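Side-chain contacts in lipolytic protein G-D-S-L family (Chitinophaga pinensis, PDB 4Q7Q), which is a GDSL-family protein of unknown function that probably hydrolyses ester bonds: residues G26-K31 and Y225-V230; G32-L37 and L44-Q49; N81-G86 and E158-A163. All coordinates share one frame; numbering follows the deposited sequence. Where two conformers were deposited one is given.

From the N terminus the chain leaves strand 6-12, passes the short helix 14-17 and enters the loop that holds 26-31. Contact 2 then closes the shortest loop, with six residues between its segments: 32-37, at the start of helix 33-40, packs on 44-49 of the strand that follows. Further along, contact 3 brings helix 80-85 against helix 157-171. Both are nested inside the long loop closed by contact 1, which ties the loop before helix 33-40 to the loop before helix 241-257. Contacts 1 and 2 touch through K31 O and R36 NE, 2.9 Å apart and probably hydrogen-bonded. Contact 3 lies across the chain's centre from both, about 24 Å from contact 2 between centres.

Contact 1: G26-K31 and Y225-V230; sequences GNRVSK and YPPAAV
R28 and Y225 bring together two surface loops of the GDSL (SGNH-hydrolase) fold, one before helix 33-40 and the other before helix 241-257, through an arginine side chain that bonds a backbone carbonyl. NH1 of R28 donates to the main-chain O of Y225 at 2.6 Å in a bent bond (139° at the hydrogen), and NH2 adds a weak supplement to this same oxygen at 2.9 Å. The oxygen sits at the guanidinium edge, tilted 18° out of its plane. The arginine bends at chi2 (-116°) and is extended at chi3, which carries its flat end across to the other loop. P227 crosses it at about a right angle, with CD over one guanidinium face, 3.8 Å from NH2 of R28. Arginine suits this place because its methylenes can pack while its tip bonds: CD of R28 lies 3.9 Å from CG2 of V230. The prolines P226 and P227 limit the backbone's freedom where it enters the 3-10 turn 227-229. The ring of Y225 leads away from R28, bonds through OH to D134 O and touches residues of a putative Ser-His-Asp triad, as expected for this family. Around the contact, V29 packs on helix 241-257, while Y225 and P226 lie against strand 193-196.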
loop_
_atom_site.group_PDB
_atom_site.type_symbol
_atom_site.label_atom_id
_atom_site.label_comp_id
_atom_site.label_asym_id
_atom_site.label_seq_id
_atom_site.Cartn_x
_atom_site.Cartn_y
_atom_site.Cartn_z
ATOM N N GLY A 26 -8.674 10.926 9.472
ATOM C CA GLY A 26 -8.976 11.627 10.708
ATOM C C GLY A 26 -8.076 12.841 10.863
ATOM O O GLY A 26 -7.815 13.309 11.978
ATOM N N ASN A 27 -7.593 13.338 9.728
ATOM C CA ASN A 27 -6.623 14.429 9.681
ATOM C C ASN A 27 -5.326 14.141 10.438
ATOM O O ASN A 27 -4.636 15.063 10.877
ATOM C CB ASN A 27 -7.258 15.748 10.130
ATOM C CG ASN A 27 -8.457 16.115 9.292
ATOM O OD1 ASN A 27 -8.334 16.353 8.090
ATOM N ND2 ASN A 27 -9.628 16.155 9.916
ATOM N N ARG A 28 -4.999 12.858 10.579
ATOM C CA ARG A 28 -3.729 12.448 11.166
ATOM C C ARG A 28 -2.583 12.679 10.193
ATOM O O ARG A 28 -1.422 12.748 10.597
ATOM C CB ARG A 28 -3.759 10.968 11.559
ATOM C CG ARG A 28 -4.791 10.607 12.616
ATOM C CD ARG A 28 -4.149 10.105 13.894
ATOM N NE ARG A 28 -5.154 9.893 14.930
ATOM C CZ ARG A 28 -5.353 8.749 15.576
ATOM N NH1 ARG A 28 -4.600 7.689 15.313
ATOM N NH2 ARG A 28 -6.298 8.674 16.505
ATOM N N VAL A 29 -2.915 12.788 8.910
ATOM C CA VAL A 29 -1.922 12.982 7.857
ATOM C C VAL A 29 -2.124 14.339 7.189
ATOM O O VAL A 29 -3.259 14.742 6.931
ATOM C CB VAL A 29 -2.048 11.870 6.790
ATOM C CG1 VAL A 29 -1.086 12.108 5.624
ATOM C CG2 VAL A 29 -1.822 10.507 7.423
ATOM N N SER A 30 -1.031 15.038 6.898
ATOM C CA SER A 30 -1.126 16.344 6.243
ATOM C C SER A 30 -0.658 16.320 4.781
ATOM O O SER A 30 -1.077 17.152 3.981
ATOM C CB SER A 30 -0.380 17.419 7.038
ATOM O OG SER A 30 1.015 17.181 7.042
ATOM N N LYS A 31 0.203 15.367 4.435
ATOM C CA LYS A 31 0.664 15.230 3.056
ATOM C C LYS A 31 0.881 13.762 2.720
ATOM O O LYS A 31 1.649 13.071 3.391
ATOM C CB LYS A 31 1.965 16.012 2.815
ATOM C CG LYS A 31 1.838 17.541 2.823
ATOM C CD LYS A 31 3.180 18.206 2.522
ATOM C CE LYS A 31 3.076 19.720 2.598
ATOM N NZ LYS A 31 4.361 20.401 2.258
ATOM N N TYR A 225 -5.611 3.308 18.802
ATOM C CA TYR A 225 -4.494 4.095 18.282
ATOM C C TYR A 225 -4.721 5.604 18.410
ATOM O O TYR A 225 -4.989 6.277 17.418
ATOM C CB TYR A 225 -4.229 3.730 16.817
ATOM C CG TYR A 225 -3.719 2.325 16.590
ATOM C CD1 TYR A 225 -2.718 1.784 17.390
ATOM C CD2 TYR A 225 -4.233 1.542 15.564
ATOM C CE1 TYR A 225 -2.243 0.501 17.174
ATOM C CE2 TYR A 225 -3.765 0.253 15.333
ATOM C CZ TYR A 225 -2.772 -0.265 16.144
ATOM O OH TYR A 225 -2.298 -1.538 15.917
ATOM N N PRO A 226 -4.611 6.146 19.635
ATOM C CA PRO A 226 -4.713 7.597 19.814
ATOM C C PRO A 226 -3.551 8.292 19.099
ATOM O O PRO A 226 -2.638 7.602 18.649
ATOM C CB PRO A 226 -4.619 7.765 21.337
ATOM C CG PRO A 226 -3.888 6.566 21.807
ATOM C CD PRO A 226 -4.328 5.453 20.902
ATOM N N PRO A 227 -3.597 9.630 18.964
ATOM C CA PRO A 227 -2.540 10.365 18.256
ATOM C C PRO A 227 -1.113 9.999 18.675
ATOM O O PRO A 227 -0.239 9.910 17.812
ATOM C CB PRO A 227 -2.838 11.819 18.618
ATOM C CG PRO A 227 -4.320 11.849 18.752
ATOM C CD PRO A 227 -4.700 10.523 19.368
ATOM N N ALA A 228 -0.891 9.776 19.967
ATOM C CA ALA A 228 0.438 9.451 20.480
ATOM C C ALA A 228 0.985 8.131 19.929
ATOM O O ALA A 228 2.178 7.854 20.046
ATOM C CB ALA A 228 0.421 9.420 22.001
ATOM N N ALA A 229 0.116 7.319 19.337
ATOM C CA ALA A 229 0.522 6.008 18.831
ATOM C C ALA A 229 1.099 6.063 17.417
ATOM O O ALA A 229 1.674 5.088 16.945
ATOM C CB ALA A 229 -0.649 5.023 18.892
ATOM N N VAL A 230 0.946 7.202 16.749
ATOM C CA VAL A 230 1.376 7.329 15.358
ATOM C C VAL A 230 2.888 7.148 15.223
ATOM O O VAL A 230 3.660 7.730 15.967
ATOM C CB VAL A 230 0.956 8.688 14.761
ATOM C CG1 VAL A 230 1.500 8.855 13.351
ATOM C CG2 VAL A 230 -0.561 8.817 14.763
#

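Contact 2: G32-L37 and L44-Q49; sequences GYLTRL and LKYINQ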
loop_
_atom_site.group_PDB
_atom_site.type_symbol
_atom_site.label_atom_id
_atom_site.label_comp_id
_atom_site.label_asym_id
_atom_site.label_seq_id
_atom_site.Cartn_x
_atom_site.Cartn_y
_atom_site.Cartn_z
ATOM N N GLY A 32 0.195 13.292 1.683
ATOM C CA GLY A 32 0.337 11.920 1.218
ATOM C C GLY A 32 1.553 11.739 0.328
ATOM O O GLY A 32 2.283 12.692 0.069
ATOM N N TYR A 33 1.778 10.526 -0.164
ATOM C CA TYR A 33 3.023 10.276 -0.897
ATOM C C TYR A 33 3.045 10.850 -2.319
ATOM O O TYR A 33 4.123 11.115 -2.852
ATOM C CB TYR A 33 3.437 8.789 -0.858
ATOM C CG TYR A 33 2.775 7.903 -1.889
ATOM C CD1 TYR A 33 3.329 7.741 -3.159
ATOM C CD2 TYR A 33 1.613 7.203 -1.590
ATOM C CE1 TYR A 33 2.734 6.931 -4.096
ATOM C CE2 TYR A 33 1.008 6.390 -2.533
ATOM C CZ TYR A 33 1.573 6.251 -3.778
ATOM O OH TYR A 33 0.955 5.453 -4.711
ATOM N N LEU A 34 1.875 11.058 -2.923
ATOM C CA LEU A 34 1.827 11.690 -4.250
ATOM C C LEU A 34 2.229 13.155 -4.147
ATOM O O LEU A 34 3.034 13.664 -4.945
ATOM C CB LEU A 34 0.426 11.614 -4.868
ATOM C CG LEU A 34 -0.298 10.263 -4.869
ATOM C CD1 LEU A 34 -1.625 10.363 -5.629
ATOM C CD2 LEU A 34 0.568 9.166 -5.449
ATOM N N THR A 35 1.654 13.830 -3.158
ATOM C CA THR A 35 1.960 15.232 -2.878
ATOM C C THR A 35 3.443 15.397 -2.576
ATOM O O THR A 35 4.103 16.278 -3.122
ATOM C CB THR A 35 1.105 15.741 -1.706
ATOM O OG1 THR A 35 -0.280 15.665 -2.073
ATOM C CG2 THR A 35 1.464 17.183 -1.320
ATOM N N ARG A 36 3.979 14.524 -1.728
ATOM C CA ARG A 36 5.385 14.609 -1.359
ATOM C C ARG A 36 6.315 14.296 -2.532
ATOM O O ARG A 36 7.358 14.930 -2.678
ATOM C CB ARG A 36 5.680 13.703 -0.172
ATOM C CG ARG A 36 4.962 14.131 1.090
ATOM C CD ARG A 36 5.229 13.167 2.252
ATOM N NE ARG A 36 4.526 13.583 3.463
ATOM C CZ ARG A 36 4.958 14.539 4.278
ATOM N NH1 ARG A 36 4.253 14.873 5.350
ATOM N NH2 ARG A 36 6.101 15.162 4.022
ATOM N N LEU A 37 5.942 13.324 -3.365
ATOM C CA LEU A 37 6.733 13.031 -4.562
ATOM C C LEU A 37 6.827 14.283 -5.429
ATOM O O LEU A 37 7.908 14.660 -5.888
ATOM C CB LEU A 37 6.124 11.870 -5.367
ATOM C CG LEU A 37 6.852 11.352 -6.626
ATOM C CD1 LEU A 37 6.736 12.279 -7.868
ATOM C CD2 LEU A 37 8.313 11.051 -6.317
ATOM N N LEU A 44 6.507 16.405 -12.094
ATOM C CA LEU A 44 5.656 15.218 -12.127
ATOM C C LEU A 44 4.253 15.589 -11.662
ATOM O O LEU A 44 4.055 15.998 -10.517
ATOM C CB LEU A 44 6.247 14.111 -11.249
ATOM C CG LEU A 44 7.232 13.123 -11.892
ATOM C CD1 LEU A 44 6.508 12.154 -12.831
ATOM C CD2 LEU A 44 8.351 13.845 -12.622
ATOM N N LYS A 45 3.288 15.459 -12.565
ATOM C CA LYS A 45 1.918 15.869 -12.298
ATOM C C LYS A 45 1.049 14.648 -12.059
ATOM O O LYS A 45 0.704 13.930 -13.002
ATOM C CB LYS A 45 1.379 16.664 -13.484
ATOM C CG LYS A 45 2.260 17.836 -13.867
ATOM C CD LYS A 45 2.304 18.891 -12.768
ATOM C CE LYS A 45 3.150 20.079 -13.193
ATOM N NZ LYS A 45 3.043 21.192 -12.214
ATOM N N TYR A 46 0.688 14.414 -10.802
ATOM C CA TYR A 46 -0.001 13.177 -10.455
ATOM C C TYR A 46 -1.475 13.144 -10.807
ATOM O O TYR A 46 -2.176 14.162 -10.785
ATOM C CB TYR A 46 0.215 12.782 -8.984
ATOM C CG TYR A 46 -0.592 13.549 -7.947
ATOM C CD1 TYR A 46 -1.944 13.275 -7.729
ATOM C CD2 TYR A 46 0.015 14.502 -7.138
ATOM C CE1 TYR A 46 -2.677 13.967 -6.775
ATOM C CE2 TYR A 46 -0.707 15.186 -6.165
ATOM C CZ TYR A 46 -2.052 14.921 -5.994
ATOM O OH TYR A 46 -2.758 15.604 -5.023
ATOM N N ILE A 47 -1.925 11.942 -11.139
ATOM C CA ILE A 47 -3.334 11.637 -11.241
ATOM C C ILE A 47 -3.578 10.504 -10.264
ATOM O O ILE A 47 -2.924 9.462 -10.333
ATOM C CB ILE A 47 -3.698 11.216 -12.663
ATOM C CG1 ILE A 47 -3.586 12.430 -13.583
ATOM C CG2 ILE A 47 -5.101 10.629 -12.713
ATOM C CD1 ILE A 47 -3.785 12.107 -15.032
ATOM N N ASN A 48 -4.503 10.721 -9.341
ATOM C CA ASN A 48 -4.784 9.754 -8.296
ATOM C C ASN A 48 -5.746 8.666 -8.771
ATOM O O ASN A 48 -6.959 8.876 -8.852
ATOM C CB ASN A 48 -5.345 10.475 -7.068
ATOM C CG ASN A 48 -5.454 9.577 -5.854
ATOM O OD1 ASN A 48 -5.677 8.370 -5.973
ATOM N ND2 ASN A 48 -5.307 10.163 -4.670
ATOM N N GLN A 49 -5.186 7.508 -9.096
ATOM C CA GLN A 49 -5.982 6.336 -9.437
ATOM C C GLN A 49 -5.872 5.292 -8.324
ATOM O O GLN A 49 -5.764 4.085 -8.561
ATOM C CB GLN A 49 -5.598 5.781 -10.813
ATOM C CG GLN A 49 -6.230 6.559 -11.960
ATOM C CD GLN A 49 -7.658 6.129 -12.226
ATOM O OE1 GLN A 49 -8.204 5.263 -11.531
ATOM N NE2 GLN A 49 -8.269 6.713 -13.255
HETATM O O HOH W 1 -1.531 17.643 -3.467
#
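L44 and L37 meet at the start of strand 44-50, on which helix 33-40 packs; the axes of 33-37 and 44-49 approach to 8.8 Å and run nearly antiparallel (170°). Strand 44-50 lies next to and parallel with strand 6-12, so the helix belongs to a beta-alpha-beta crossover at the edge of the central sheet. L44 offers its CB to CD1 of L37 at 3.9 Å, a purely apolar touch suited to two buried leucines. K45 points away from the helix, and Y46, next on the inner side, carries the centre of the contact. Its CG stands between the backbone N and the carbonyl carbon (chi1 77°), which turns the ring up against the helix. CB of L34 lies over one ring face, 3.8 Å from the Y46 centroid and 15° off the normal, a CH-pi contact. Tyrosine fits because its far end is polar where T35 lies alongside: one water, 2.7 Å from OG1 of T35, donates to OH of Y46 at 2.8 Å, and that hydroxyl is also bonded to D20. Past I47, which points away from the helix, N48 bonds D20 through ND2, while its OD1 takes the N-H of G50. ND2 of N48 still lies 3.8 Å from CD1 of L34, the same methyl that reaches CD1 of Y46 at 3.6 Å.

Contact 3: N81-G86 and E158-A163; sequences NDWWQG and EEFANA
W83 sets its CB on the ring face of F160, joining the short helix 80-85 to helix 157-171 through an aromatic contact in the buried interior of the alpha/beta fold. The tryptophan can be followed outward from this CB, which sits above the middle of the phenyl face, 3.8 Å from the F160 centroid and 14° off the normal, a CH-pi contact. CG stands anti to the backbone N (chi1 169°), a torsion that carries the indole out above the phenyl rim with its CD1 edge turned toward the face plane. CD1 itself is 3.6 Å from CE1 of F160, an atom that lies near the indole plane. The pair is therefore an offset edge-to-face stack, with the planes at 85° and the five-membered-ring centroid of W83 5.4 Å from the phenyl centroid of F160. Beyond CD1, NE1 bonds the carbonyl oxygen of Q155, so this polar atom is satisfied in the core. The same phenyl face also receives the backbone, CA of W83 being 3.4 Å from CZ of F160. To one side, CB of D82 touches CE2 of F160 at 3.6 Å, while its carboxylate leads away to S56 and R87. Phenylalanine suits a place where C-H groups meet a flat face; the contact rests on dispersion and C-H-to-pi attraction, with the polar ends bonded to other parts of the chain.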
loop_
_atom_site.group_PDB
_atom_site.type_symbol
_atom_site.label_atom_id
_atom_site.label_comp_id
_atom_site.label_asym_id
_atom_site.label_seq_id
_atom_site.Cartn_x
_atom_site.Cartn_y
_atom_site.Cartn_z
ATOM N N ASN A 81 -4.306 -5.469 0.044
ATOM C CA ASN A 81 -5.680 -5.932 0.220
ATOM C C ASN A 81 -5.889 -7.333 -0.329
ATOM O O ASN A 81 -6.692 -8.086 0.215
ATOM C CB ASN A 81 -6.680 -4.941 -0.371
ATOM C CG ASN A 81 -6.653 -3.613 0.345
ATOM O OD1 ASN A 81 -6.465 -3.564 1.562
ATOM N ND2 ASN A 81 -6.819 -2.526 -0.397
ATOM N N ASP A 82 -5.170 -7.679 -1.397
ATOM C CA ASP A 82 -5.174 -9.046 -1.906
ATOM C C ASP A 82 -4.724 -10.019 -0.831
ATOM O O ASP A 82 -5.328 -11.073 -0.648
ATOM C CB ASP A 82 -4.232 -9.178 -3.105
ATOM C CG ASP A 82 -4.600 -8.260 -4.241
ATOM O OD1 ASP A 82 -4.430 -7.036 -4.087
ATOM O OD2 ASP A 82 -5.038 -8.769 -5.296
ATOM N N TRP A 83 -3.651 -9.663 -0.136
ATOM C CA TRP A 83 -3.167 -10.483 0.968
ATOM C C TRP A 83 -4.229 -10.662 2.050
ATOM O O TRP A 83 -4.517 -11.787 2.477
ATOM C CB TRP A 83 -1.880 -9.908 1.577
ATOM C CG TRP A 83 -1.511 -10.585 2.865
ATOM C CD1 TRP A 83 -0.912 -11.805 3.006
ATOM C CD2 TRP A 83 -1.717 -10.081 4.197
ATOM N NE1 TRP A 83 -0.740 -12.095 4.343
ATOM C CE2 TRP A 83 -1.227 -11.054 5.092
ATOM C CE3 TRP A 83 -2.280 -8.908 4.715
ATOM C CZ2 TRP A 83 -1.277 -10.890 6.476
ATOM C CZ3 TRP A 83 -2.330 -8.744 6.085
ATOM C CH2 TRP A 83 -1.825 -9.736 6.955
ATOM N N TRP A 84 -4.818 -9.559 2.502
ATOM C CA TRP A 84 -5.792 -9.652 3.576
ATOM C C TRP A 84 -7.009 -10.479 3.155
ATOM O O TRP A 84 -7.595 -11.192 3.966
ATOM C CB TRP A 84 -6.222 -8.269 4.089
ATOM C CG TRP A 84 -7.215 -8.406 5.191
ATOM C CD1 TRP A 84 -8.531 -8.038 5.171
ATOM C CD2 TRP A 84 -6.994 -9.046 6.451
ATOM N NE1 TRP A 84 -9.133 -8.380 6.358
ATOM C CE2 TRP A 84 -8.211 -9.005 7.160
ATOM C CE3 TRP A 84 -5.877 -9.636 7.059
ATOM C CZ2 TRP A 84 -8.345 -9.531 8.443
ATOM C CZ3 TRP A 84 -6.013 -10.161 8.337
ATOM C CH2 TRP A 84 -7.236 -10.104 9.011
ATOM N N GLN A 85 -7.372 -10.412 1.880
ATOM C CA GLN A 85 -8.546 -11.136 1.408
ATOM C C GLN A 85 -8.233 -12.586 1.065
ATOM O O GLN A 85 -9.139 -13.365 0.773
ATOM C CB GLN A 85 -9.201 -10.399 0.238
ATOM C CG GLN A 85 -9.820 -9.085 0.697
ATOM C CD GLN A 85 -10.541 -8.326 -0.397
ATOM O OE1 GLN A 85 -11.009 -8.911 -1.379
ATOM N NE2 GLN A 85 -10.643 -7.011 -0.226
ATOM N N GLY A 86 -6.956 -12.958 1.123
ATOM C CA GLY A 86 -6.560 -14.334 0.878
ATOM C C GLY A 86 -6.530 -14.734 -0.590
ATOM O O GLY A 86 -6.610 -15.929 -0.910
ATOM N N GLU A 158 4.864 -11.057 2.529
ATOM C CA GLU A 158 6.127 -11.074 1.810
ATOM C C GLU A 158 6.017 -11.782 0.457
ATOM O O GLU A 158 6.686 -11.392 -0.501
ATOM C CB GLU A 158 7.237 -11.701 2.651
ATOM C CG GLU A 158 8.583 -11.595 1.968
ATOM C CD GLU A 158 9.720 -12.191 2.765
ATOM O OE1 GLU A 158 9.462 -12.990 3.690
ATOM O OE2 GLU A 158 10.882 -11.852 2.463
ATOM N N GLU A 159 5.177 -12.815 0.373
ATOM C CA GLU A 159 4.980 -13.499 -0.907
ATOM C C GLU A 159 4.439 -12.558 -1.973
ATOM O O GLU A 159 4.766 -12.688 -3.155
ATOM C CB GLU A 159 4.017 -14.661 -0.760
ATOM C CG GLU A 159 4.567 -15.813 0.019
ATOM C CD GLU A 159 3.540 -16.905 0.157
ATOM O OE1 GLU A 159 3.159 -17.495 -0.877
ATOM O OE2 GLU A 159 3.097 -17.153 1.289
ATOM N N PHE A 160 3.595 -11.625 -1.548
ATOM C CA PHE A 160 3.030 -10.626 -2.452
ATOM C C PHE A 160 4.111 -9.652 -2.913
ATOM O O PHE A 160 4.191 -9.313 -4.093
ATOM C CB PHE A 160 1.851 -9.907 -1.781
ATOM C CG PHE A 160 0.647 -10.784 -1.599
ATOM C CD1 PHE A 160 0.639 -11.785 -0.635
ATOM C CD2 PHE A 160 -0.473 -10.633 -2.407
ATOM C CE1 PHE A 160 -0.463 -12.614 -0.478
ATOM C CE2 PHE A 160 -1.572 -11.456 -2.255
ATOM C CZ PHE A 160 -1.571 -12.443 -1.290
ATOM N N ALA A 161 4.949 -9.206 -1.987
ATOM C CA ALA A 161 6.079 -8.364 -2.355
ATOM C C ALA A 161 6.994 -9.099 -3.329
ATOM O O ALA A 161 7.472 -8.520 -4.305
ATOM C CB ALA A 161 6.845 -7.940 -1.123
ATOM N N ASN A 162 7.221 -10.383 -3.076
ATOM C CA ASN A 162 8.115 -11.156 -3.926
ATOM C C ASN A 162 7.553 -11.343 -5.333
ATOM O O ASN A 162 8.301 -11.318 -6.317
ATOM C CB ASN A 162 8.469 -12.500 -3.275
ATOM C CG ASN A 162 9.379 -12.339 -2.055
ATOM O OD1 ASN A 162 9.998 -11.292 -1.861
ATOM N ND2 ASN A 162 9.475 -13.385 -1.244
ATOM N N ALA A 163 6.238 -11.516 -5.434
ATOM C CA ALA A 163 5.597 -11.585 -6.747
ATOM C C ALA A 163 5.826 -10.296 -7.545
ATOM O O ALA A 163 6.172 -10.339 -8.729
ATOM C CB ALA A 163 4.115 -11.871 -6.604
#